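Local coordinates for protein natural killer cell receptor Ly49C (Mus musculus, PDB 3C8J) that acts as a disulfide-linked homodimeric receptor on natural killer cells that recognises class I MHC molecules, at residues Tyr93-Lys98 with Gln109-Pro114. The protein carries 4 engineered substitutions. Residues are numbered along the deposited sequence; the frame is centred on the assembly and turned at random.
Sequences YFIMNK and QHYGVP. Engineered in segment 109-114: Gly-112 (natural residue Ser).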
loop_
_atom_site.group_PDB
_atom_site.type_symbol
_atom_site.label_atom_id
_atom_site.label_comp_id
_atom_site.label_asym_id
_atom_site.label_seq_id
_atom_site.Cartn_x
_atom_site.Cartn_y
_atom_site.Cartn_z
ATOM N N TYR A 93 2.020 -10.157 -4.263
ATOM C CA TYR A 93 1.408 -10.761 -5.431
ATOM C C TYR A 93 0.321 -11.694 -4.932
ATOM O O TYR A 93 0.578 -12.580 -4.092
ATOM C CB TYR A 93 2.415 -11.628 -6.206
ATOM C CG TYR A 93 3.217 -10.927 -7.263
ATOM C CD1 TYR A 93 4.568 -10.691 -7.076
ATOM C CD2 TYR A 93 2.642 -10.519 -8.458
ATOM C CE1 TYR A 93 5.319 -10.058 -8.029
ATOM C CE2 TYR A 93 3.401 -9.864 -9.430
ATOM C CZ TYR A 93 4.738 -9.644 -9.196
ATOM O OH TYR A 93 5.527 -9.014 -10.122
ATOM N N PHE A 94 -0.887 -11.538 -5.440
ATOM C CA PHE A 94 -1.904 -12.517 -5.113
ATOM C C PHE A 94 -2.079 -13.324 -6.372
ATOM O O PHE A 94 -2.551 -12.808 -7.384
ATOM C CB PHE A 94 -3.201 -11.855 -4.649
ATOM C CG PHE A 94 -3.021 -10.923 -3.476
ATOM C CD1 PHE A 94 -2.588 -9.638 -3.666
ATOM C CD2 PHE A 94 -3.287 -11.341 -2.179
ATOM C CE1 PHE A 94 -2.413 -8.774 -2.589
ATOM C CE2 PHE A 94 -3.123 -10.474 -1.091
ATOM C CZ PHE A 94 -2.679 -9.204 -1.303
ATOM N N ILE A 95 -1.626 -14.574 -6.325
ATOM C CA ILE A 95 -1.701 -15.459 -7.471
ATOM C C ILE A 95 -2.998 -16.258 -7.391
ATOM O O ILE A 95 -3.190 -17.092 -6.495
ATOM C CB ILE A 95 -0.460 -16.368 -7.565
ATOM C CG1 ILE A 95 0.797 -15.504 -7.505
ATOM C CG2 ILE A 95 -0.493 -17.195 -8.856
ATOM C CD1 ILE A 95 2.044 -16.199 -7.906
ATOM N N MET A 96 -3.875 -15.978 -8.350
ATOM C CA MET A 96 -5.266 -16.410 -8.335
ATOM C C MET A 96 -5.545 -17.671 -9.167
ATOM O O MET A 96 -6.590 -17.785 -9.810
ATOM C CB MET A 96 -6.140 -15.230 -8.780
ATOM C CG MET A 96 -6.017 -14.008 -7.862
ATOM S SD MET A 96 -6.443 -14.243 -6.108
ATOM C CE MET A 96 -8.239 -14.071 -6.078
ATOM N N ASN A 97 -4.575 -18.595 -9.168
ATOM C CA ASN A 97 -4.740 -19.986 -9.632
ATOM C C ASN A 97 -4.514 -20.877 -8.445
ATOM O O ASN A 97 -3.652 -20.584 -7.619
ATOM C CB ASN A 97 -3.681 -20.407 -10.654
ATOM C CG ASN A 97 -3.481 -19.403 -11.736
ATOM O OD1 ASN A 97 -2.841 -18.370 -11.522
ATOM N ND2 ASN A 97 -4.002 -19.701 -12.927
ATOM N N LYS A 98 -5.234 -21.990 -8.388
ATOM C CA LYS A 98 -5.112 -22.920 -7.290
ATOM C C LYS A 98 -3.994 -23.911 -7.578
ATOM O O LYS A 98 -4.127 -24.768 -8.454
ATOM C CB LYS A 98 -6.432 -23.648 -7.066
ATOM C CG LYS A 98 -7.590 -22.748 -6.621
ATOM C CD LYS A 98 -8.929 -23.514 -6.711
ATOM C CE LYS A 98 -10.066 -22.811 -5.968
ATOM N NZ LYS A 98 -11.350 -23.476 -6.324
ATOM N N GLN A 109 8.904 -17.706 -6.337
ATOM C CA GLN A 109 10.335 -17.624 -6.672
ATOM C C GLN A 109 10.524 -17.084 -8.077
ATOM O O GLN A 109 11.360 -16.214 -8.295
ATOM C CB GLN A 109 11.056 -18.985 -6.565
ATOM C CG GLN A 109 11.956 -19.152 -5.334
ATOM C CD GLN A 109 12.927 -17.979 -5.118
ATOM O OE1 GLN A 109 12.698 -17.126 -4.251
ATOM N NE2 GLN A 109 13.998 -17.930 -5.912
ATOM N N HIS A 110 9.736 -17.601 -9.015
ATOM C CA HIS A 110 9.810 -17.206 -10.405
ATOM C C HIS A 110 9.663 -15.695 -10.628
ATOM O O HIS A 110 10.150 -15.171 -11.615
ATOM C CB HIS A 110 8.771 -17.967 -11.211
ATOM C CG HIS A 110 8.828 -17.682 -12.677
ATOM N ND1 HIS A 110 7.920 -16.860 -13.310
ATOM C CD2 HIS A 110 9.701 -18.085 -13.629
ATOM C CE1 HIS A 110 8.216 -16.789 -14.595
ATOM N NE2 HIS A 110 9.293 -17.521 -14.814
ATOM N N TYR A 111 9.002 -14.992 -9.720
ATOM C CA TYR A 111 8.941 -13.532 -9.819
ATOM C C TYR A 111 9.925 -12.854 -8.877
ATOM O O TYR A 111 9.901 -11.636 -8.733
ATOM C CB TYR A 111 7.524 -13.021 -9.547
ATOM C CG TYR A 111 6.539 -13.594 -10.506
ATOM C CD1 TYR A 111 5.571 -14.487 -10.073
ATOM C CD2 TYR A 111 6.599 -13.281 -11.859
ATOM C CE1 TYR A 111 4.660 -15.048 -10.964
ATOM C CE2 TYR A 111 5.707 -13.830 -12.755
ATOM C CZ TYR A 111 4.738 -14.721 -12.298
ATOM O OH TYR A 111 3.836 -15.274 -13.179
ATOM N N GLY A 112 10.777 -13.645 -8.225
ATOM C CA GLY A 112 11.697 -13.111 -7.228
ATOM C C GLY A 112 11.035 -12.486 -6.006
ATOM O O GLY A 112 11.660 -11.730 -5.287
ATOM N N VAL A 113 9.772 -12.804 -5.766
ATOM C CA VAL A 113 9.077 -12.298 -4.589
ATOM C C VAL A 113 8.594 -13.523 -3.855
ATOM O O VAL A 113 7.660 -14.173 -4.299
ATOM C CB VAL A 113 7.896 -11.369 -4.966
ATOM C CG1 VAL A 113 7.133 -10.946 -3.753
ATOM C CG2 VAL A 113 8.409 -10.139 -5.716
ATOM N N PRO A 114 9.257 -13.870 -2.746
ATOM C CA PRO A 114 8.999 -15.198 -2.174
ATOM C C PRO A 114 7.632 -15.343 -1.482
ATOM O O PRO A 114 6.988 -14.356 -1.160
ATOM C CB PRO A 114 10.162 -15.387 -1.183
ATOM C CG PRO A 114 11.162 -14.233 -1.496
ATOM C CD PRO A 114 10.280 -13.124 -1.987
#
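Between Tyr-111 and Val-113, which both pack against Tyr-93, the amide N of Gly-112 donates to Gln-109 O at 2.6 Å. With Val-113 N bonded to Cys-108 O, this defines a Schellman motif ending helix 101-110; the engineered Gly-112, at phi 63°, is its C-prime residue. The contact across to strand 90-96 is apolar. Val-113 meets the Tyr-93 ring at its edge, with CB in the ring plane 4.0 Å from CD1 and CG2 3.9 Å from CE1. With chi1 at 176°, CG2 stands beside the backbone N, anti to the carbonyl carbon, and this branch is the one lying against CE1. From Tyr-111, CB also reaches Tyr-93 CE1, at 4.0 Å. The planes of the two tyrosine rings lie 29° from parallel and are offset enough to share little face, with centroids 5.3 Å apart. In this C-type lectin domain the packing joins the C-terminal end of helix 101-110 and the loop after it to strand 90-96, beside strand 190-197: Cys-194 touches Tyr-93, Ile-95 and Val-113, and is disulfide-bonded to Cys-108. Further along the strand, Ile-95 places CD1 near the plane of the Tyr-111 ring, at its edge, 4.2 Å from CE1. His-110 ND1 stands 3.8 Å above one face of that ring, nearer its periphery than its centre. Phe-201 of the second subunit stacks on the Tyr-93 ring and packs against Val-113.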